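Local coordinates for pollen-specific leucine-rich repeat extensin-like protein 1 (PDB 6TME) that probably binds a partner protein through its leucine-rich repeat domain, joining it to the extensin-like part expected to sit in the pollen cell wall, at residues A[190-201]-A[212-223]. Numbering follows the deposited sequence.
Sequences DAIFLNNNRFES and ASVVTFAHNKFS. With EDO (1,2-ethanediol), chain U.
Phe193 lies across Val214, their side chains nearly at right angles, and its CZ meets Val214 CG1 at 3.7 Å. That same methyl fills the hollow beside Ala191 CB, while Thr216 OG1 comes to the edge of the Phe193 ring. Set between its backbone N and carbonyl carbon (chi1 67°), Thr216 OG1 faces the first strand and donates to Asn195 OD1 at 2.8 Å. On the opposite, core-facing side, Ile192 CD1 rests on Ala212 CB, and Leu194 runs alongside Phe217, CD1 to CD1 3.8 Å. Between these two faces the parallel strands 191-193 and 214-216 are hydrogen-bonded through Ile192 N to Val214 O and Thr216 N to Ile192 O. Past the turn, Phe222 CZ pushes against Phe199 CB (3.5 Å). Asn220 ND2 spans two turns, donating hydrogen bonds to Leu194 O (3.2 Å) and, within its own turn, to Phe217 O (3.0 Å); Asn197 ND2 grips Leu194 O from the other face. A leucine in place of Asn220 would probably leave Leu194 O and Phe217 O each with one fewer donor and cut the side-chain tie between the turns. This is the asparagine ladder of a leucine-rich repeat solenoid: buried amides satisfy the turn carbonyls, while another protein's chain packs against Phe193 and Val214.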
loop_
_atom_site.group_PDB
_atom_site.type_symbol
_atom_site.label_atom_id
_atom_site.label_comp_id
_atom_site.label_asym_id
_atom_site.label_seq_id
_atom_site.Cartn_x
_atom_site.Cartn_y
_atom_site.Cartn_z
ATOM N N ASP A 190 -7.471 6.882 -2.664
ATOM C CA ASP A 190 -8.052 5.940 -1.720
ATOM C C ASP A 190 -7.026 4.924 -1.244
ATOM O O ASP A 190 -7.151 4.398 -0.137
ATOM C CB ASP A 190 -9.248 5.224 -2.369
ATOM C CG ASP A 190 -9.692 3.978 -1.596
ATOM O OD1 ASP A 190 -10.177 4.111 -0.444
ATOM O OD2 ASP A 190 -9.560 2.859 -2.148
ATOM N N ALA A 191 -5.999 4.658 -2.045
ATOM C CA ALA A 191 -5.065 3.581 -1.749
ATOM C C ALA A 191 -3.693 3.963 -2.281
ATOM O O ALA A 191 -3.565 4.348 -3.448
ATOM C CB ALA A 191 -5.523 2.257 -2.373
ATOM N N ILE A 192 -2.682 3.863 -1.420
ATOM C CA ILE A 192 -1.301 4.216 -1.733
ATOM C C ILE A 192 -0.434 3.046 -1.267
ATOM O O ILE A 192 -0.269 2.830 -0.058
ATOM C CB ILE A 192 -0.869 5.531 -1.055
ATOM C CG1 ILE A 192 -1.920 6.619 -1.260
ATOM C CG2 ILE A 192 0.488 6.017 -1.571
ATOM C CD1 ILE A 192 -1.758 7.837 -0.366
ATOM N N PHE A 193 0.104 2.280 -2.214
ATOM C CA PHE A 193 1.005 1.173 -1.906
ATOM C C PHE A 193 2.411 1.581 -2.324
ATOM O O PHE A 193 2.675 1.780 -3.512
ATOM C CB PHE A 193 0.558 -0.114 -2.608
ATOM C CG PHE A 193 -0.824 -0.568 -2.202
ATOM C CD1 PHE A 193 -1.022 -1.222 -1.006
ATOM C CD2 PHE A 193 -1.934 -0.307 -3.013
ATOM C CE1 PHE A 193 -2.297 -1.641 -0.615
ATOM C CE2 PHE A 193 -3.213 -0.709 -2.630
ATOM C CZ PHE A 193 -3.393 -1.384 -1.428
ATOM N N LEU A 194 3.305 1.729 -1.348
ATOM C CA LEU A 194 4.694 2.090 -1.606
ATOM C C LEU A 194 5.664 1.006 -1.172
ATOM O O LEU A 194 6.859 1.133 -1.436
ATOM C CB LEU A 194 5.061 3.393 -0.884
ATOM C CG LEU A 194 4.064 4.540 -0.968
ATOM C CD1 LEU A 194 4.374 5.529 0.141
ATOM C CD2 LEU A 194 4.121 5.216 -2.352
ATOM N N ASN A 195 5.179 -0.060 -0.544
ATOM C CA ASN A 195 6.044 -0.965 0.189
ATOM C C ASN A 195 7.039 -1.638 -0.746
ATOM O O ASN A 195 6.833 -1.721 -1.965
ATOM C CB ASN A 195 5.224 -2.017 0.948
ATOM C CG ASN A 195 4.314 -2.853 0.028
ATOM O OD1 ASN A 195 3.229 -2.421 -0.379
ATOM N ND2 ASN A 195 4.769 -4.052 -0.302
ATOM N N ASN A 196 8.151 -2.091 -0.158
ATOM C CA ASN A 196 9.181 -2.858 -0.870
ATOM C C ASN A 196 9.744 -2.067 -2.045
ATOM O O ASN A 196 9.753 -2.510 -3.203
ATOM C CB ASN A 196 8.641 -4.206 -1.335
ATOM C CG ASN A 196 8.427 -5.160 -0.191
ATOM O OD1 ASN A 196 7.402 -5.104 0.501
ATOM N ND2 ASN A 196 9.388 -6.053 0.011
ATOM N N ASN A 197 10.205 -0.868 -1.724
ATOM C CA ASN A 197 10.985 -0.068 -2.649
ATOM C C ASN A 197 12.272 0.295 -1.914
ATOM O O ASN A 197 12.700 -0.369 -0.964
ATOM C CB ASN A 197 10.154 1.132 -3.121
ATOM C CG ASN A 197 9.254 0.768 -4.271
ATOM O OD1 ASN A 197 9.717 0.631 -5.407
ATOM N ND2 ASN A 197 7.973 0.540 -3.977
ATOM N N ARG A 198 12.898 1.377 -2.333
ATOM C CA ARG A 198 14.057 1.878 -1.628
ATOM C C ARG A 198 13.892 3.357 -1.300
ATOM O O ARG A 198 14.853 4.120 -1.320
ATOM C CB ARG A 198 15.322 1.613 -2.436
ATOM C CG ARG A 198 15.661 0.140 -2.524
ATOM C CD ARG A 198 16.177 -0.368 -1.155
ATOM N NE ARG A 198 17.642 -0.310 -1.074
ATOM C CZ ARG A 198 18.383 -0.857 -0.112
ATOM N NH1 ARG A 198 17.813 -1.509 0.891
ATOM N NH2 ARG A 198 19.703 -0.748 -0.159
ATOM N N PHE A 199 12.671 3.781 -0.983
ATOM C CA PHE A 199 12.456 5.145 -0.511
ATOM C C PHE A 199 13.208 5.406 0.790
ATOM O O PHE A 199 13.393 4.512 1.624
ATOM C CB PHE A 199 10.969 5.415 -0.303
ATOM C CG PHE A 199 10.168 5.363 -1.573
ATOM C CD1 PHE A 199 10.491 6.193 -2.642
ATOM C CD2 PHE A 199 9.094 4.480 -1.701
ATOM C CE1 PHE A 199 9.752 6.141 -3.840
ATOM C CE2 PHE A 199 8.358 4.421 -2.885
ATOM C CZ PHE A 199 8.684 5.250 -3.959
ATOM N N GLU A 200 13.599 6.664 0.975
ATOM C CA GLU A 200 14.425 7.095 2.095
ATOM C C GLU A 200 13.854 8.367 2.720
ATOM O O GLU A 200 12.838 8.918 2.283
ATOM C CB GLU A 200 15.872 7.326 1.649
ATOM C CG GLU A 200 16.736 6.077 1.669
ATOM C CD GLU A 200 18.236 6.398 1.740
ATOM O OE1 GLU A 200 18.670 7.397 1.111
ATOM O OE2 GLU A 200 18.975 5.664 2.448
ATOM N N SER A 201 14.530 8.828 3.765
ATOM C CA SER A 201 14.143 10.013 4.519
ATOM C C SER A 201 12.741 9.915 5.104
ATOM O O SER A 201 12.246 8.814 5.363
ATOM C CB SER A 201 14.273 11.270 3.672
ATOM O OG SER A 201 15.551 11.832 3.890
ATOM N N ALA A 212 -6.761 8.478 2.151
ATOM C CA ALA A 212 -6.621 7.084 1.792
ATOM C C ALA A 212 -7.194 6.184 2.875
ATOM O O ALA A 212 -7.020 6.432 4.073
ATOM C CB ALA A 212 -5.154 6.753 1.556
ATOM N N SER A 213 -7.881 5.123 2.433
ATOM C CA SER A 213 -8.290 4.038 3.314
ATOM C C SER A 213 -7.156 3.055 3.611
ATOM O O SER A 213 -7.202 2.391 4.652
ATOM C CB SER A 213 -9.494 3.299 2.717
ATOM O OG SER A 213 -9.117 2.564 1.566
ATOM N N VAL A 214 -6.144 2.943 2.748
ATOM C CA VAL A 214 -4.994 2.076 3.017
ATOM C C VAL A 214 -3.729 2.755 2.514
ATOM O O VAL A 214 -3.701 3.262 1.384
ATOM C CB VAL A 214 -5.134 0.672 2.379
ATOM C CG1 VAL A 214 -5.359 0.734 0.848
ATOM C CG2 VAL A 214 -3.900 -0.175 2.679
ATOM N N VAL A 215 -2.682 2.766 3.356
ATOM C CA VAL A 215 -1.353 3.261 2.998
ATOM C C VAL A 215 -0.308 2.252 3.479
ATOM O O VAL A 215 -0.300 1.885 4.658
ATOM C CB VAL A 215 -1.055 4.643 3.620
ATOM C CG1 VAL A 215 0.276 5.139 3.110
ATOM C CG2 VAL A 215 -2.170 5.669 3.352
ATOM N N THR A 216 0.584 1.815 2.584
ATOM C CA THR A 216 1.700 0.961 2.971
ATOM C C THR A 216 3.033 1.644 2.684
ATOM O O THR A 216 3.243 2.184 1.583
ATOM C CB THR A 216 1.639 -0.416 2.281
ATOM O OG1 THR A 216 1.841 -0.307 0.862
ATOM C CG2 THR A 216 0.297 -1.100 2.578
ATOM N N PHE A 217 3.913 1.644 3.701
ATOM C CA PHE A 217 5.303 2.099 3.627
ATOM C C PHE A 217 6.294 0.971 3.871
ATOM O O PHE A 217 7.509 1.221 3.865
ATOM C CB PHE A 217 5.610 3.168 4.689
ATOM C CG PHE A 217 4.772 4.385 4.620
ATOM C CD1 PHE A 217 5.177 5.471 3.854
ATOM C CD2 PHE A 217 3.610 4.476 5.364
ATOM C CE1 PHE A 217 4.410 6.628 3.800
ATOM C CE2 PHE A 217 2.828 5.622 5.310
ATOM C CZ PHE A 217 3.231 6.702 4.523
ATOM N N ALA A 218 5.804 -0.238 4.169
ATOM C CA ALA A 218 6.647 -1.335 4.640
ATOM C C ALA A 218 7.879 -1.528 3.756
ATOM O O ALA A 218 7.841 -1.284 2.554
ATOM C CB ALA A 218 5.822 -2.625 4.674
ATOM N N HIS A 219 8.983 -1.968 4.367
ATOM C CA HIS A 219 10.190 -2.412 3.649
ATOM C C HIS A 219 10.743 -1.332 2.718
ATOM O O HIS A 219 10.955 -1.532 1.510
ATOM C CB HIS A 219 9.920 -3.710 2.891
ATOM C CG HIS A 219 9.528 -4.837 3.792
ATOM N ND1 HIS A 219 10.252 -5.170 4.915
ATOM C CD2 HIS A 219 8.470 -5.679 3.763
ATOM C CE1 HIS A 219 9.664 -6.177 5.529
ATOM N NE2 HIS A 219 8.575 -6.497 4.859
ATOM N N ASN A 220 10.970 -0.165 3.305
ATOM C CA ASN A 220 11.733 0.884 2.647
ATOM C C ASN A 220 12.861 1.263 3.605
ATOM O O ASN A 220 13.180 0.522 4.543
ATOM C CB ASN A 220 10.801 2.032 2.261
ATOM C CG ASN A 220 10.023 1.719 1.015
ATOM O OD1 ASN A 220 10.586 1.732 -0.090
ATOM N ND2 ASN A 220 8.727 1.397 1.174
ATOM N N LYS A 221 13.453 2.433 3.398
ATOM C CA LYS A 221 14.435 2.982 4.328
ATOM C C LYS A 221 13.996 4.361 4.798
ATOM O O LYS A 221 14.762 5.311 4.817
ATOM C CB LYS A 221 15.838 3.019 3.709
ATOM C CG LYS A 221 16.438 1.610 3.438
ATOM C CD LYS A 221 16.869 0.884 4.735
ATOM C CE LYS A 221 18.393 0.663 4.853
ATOM N NZ LYS A 221 18.951 0.883 6.254
ATOM N N PHE A 222 12.730 4.471 5.165
ATOM C CA PHE A 222 12.225 5.661 5.822
ATOM C C PHE A 222 12.812 5.805 7.225
ATOM O O PHE A 222 13.006 4.822 7.944
ATOM C CB PHE A 222 10.710 5.598 5.926
ATOM C CG PHE A 222 10.017 5.789 4.622
ATOM C CD1 PHE A 222 9.975 7.041 4.029
ATOM C CD2 PHE A 222 9.385 4.716 3.995
ATOM C CE1 PHE A 222 9.314 7.224 2.819
ATOM C CE2 PHE A 222 8.730 4.888 2.797
ATOM C CZ PHE A 222 8.686 6.148 2.205
ATOM N N SER A 223 13.038 7.055 7.632
ATOM C CA SER A 223 13.682 7.347 8.902
ATOM C C SER A 223 12.977 8.504 9.591
ATOM O O SER A 223 12.115 9.178 9.021
ATOM C CB SER A 223 15.163 7.678 8.710
ATOM O OG SER A 223 15.307 8.822 7.893
HETATM C C1 EDO U . 19.516 -3.703 3.482
HETATM O O1 EDO U . 18.804 -3.038 4.541
HETATM C C2 EDO U . 20.957 -3.200 3.389
HETATM O O2 EDO U . 20.982 -1.951 2.683
#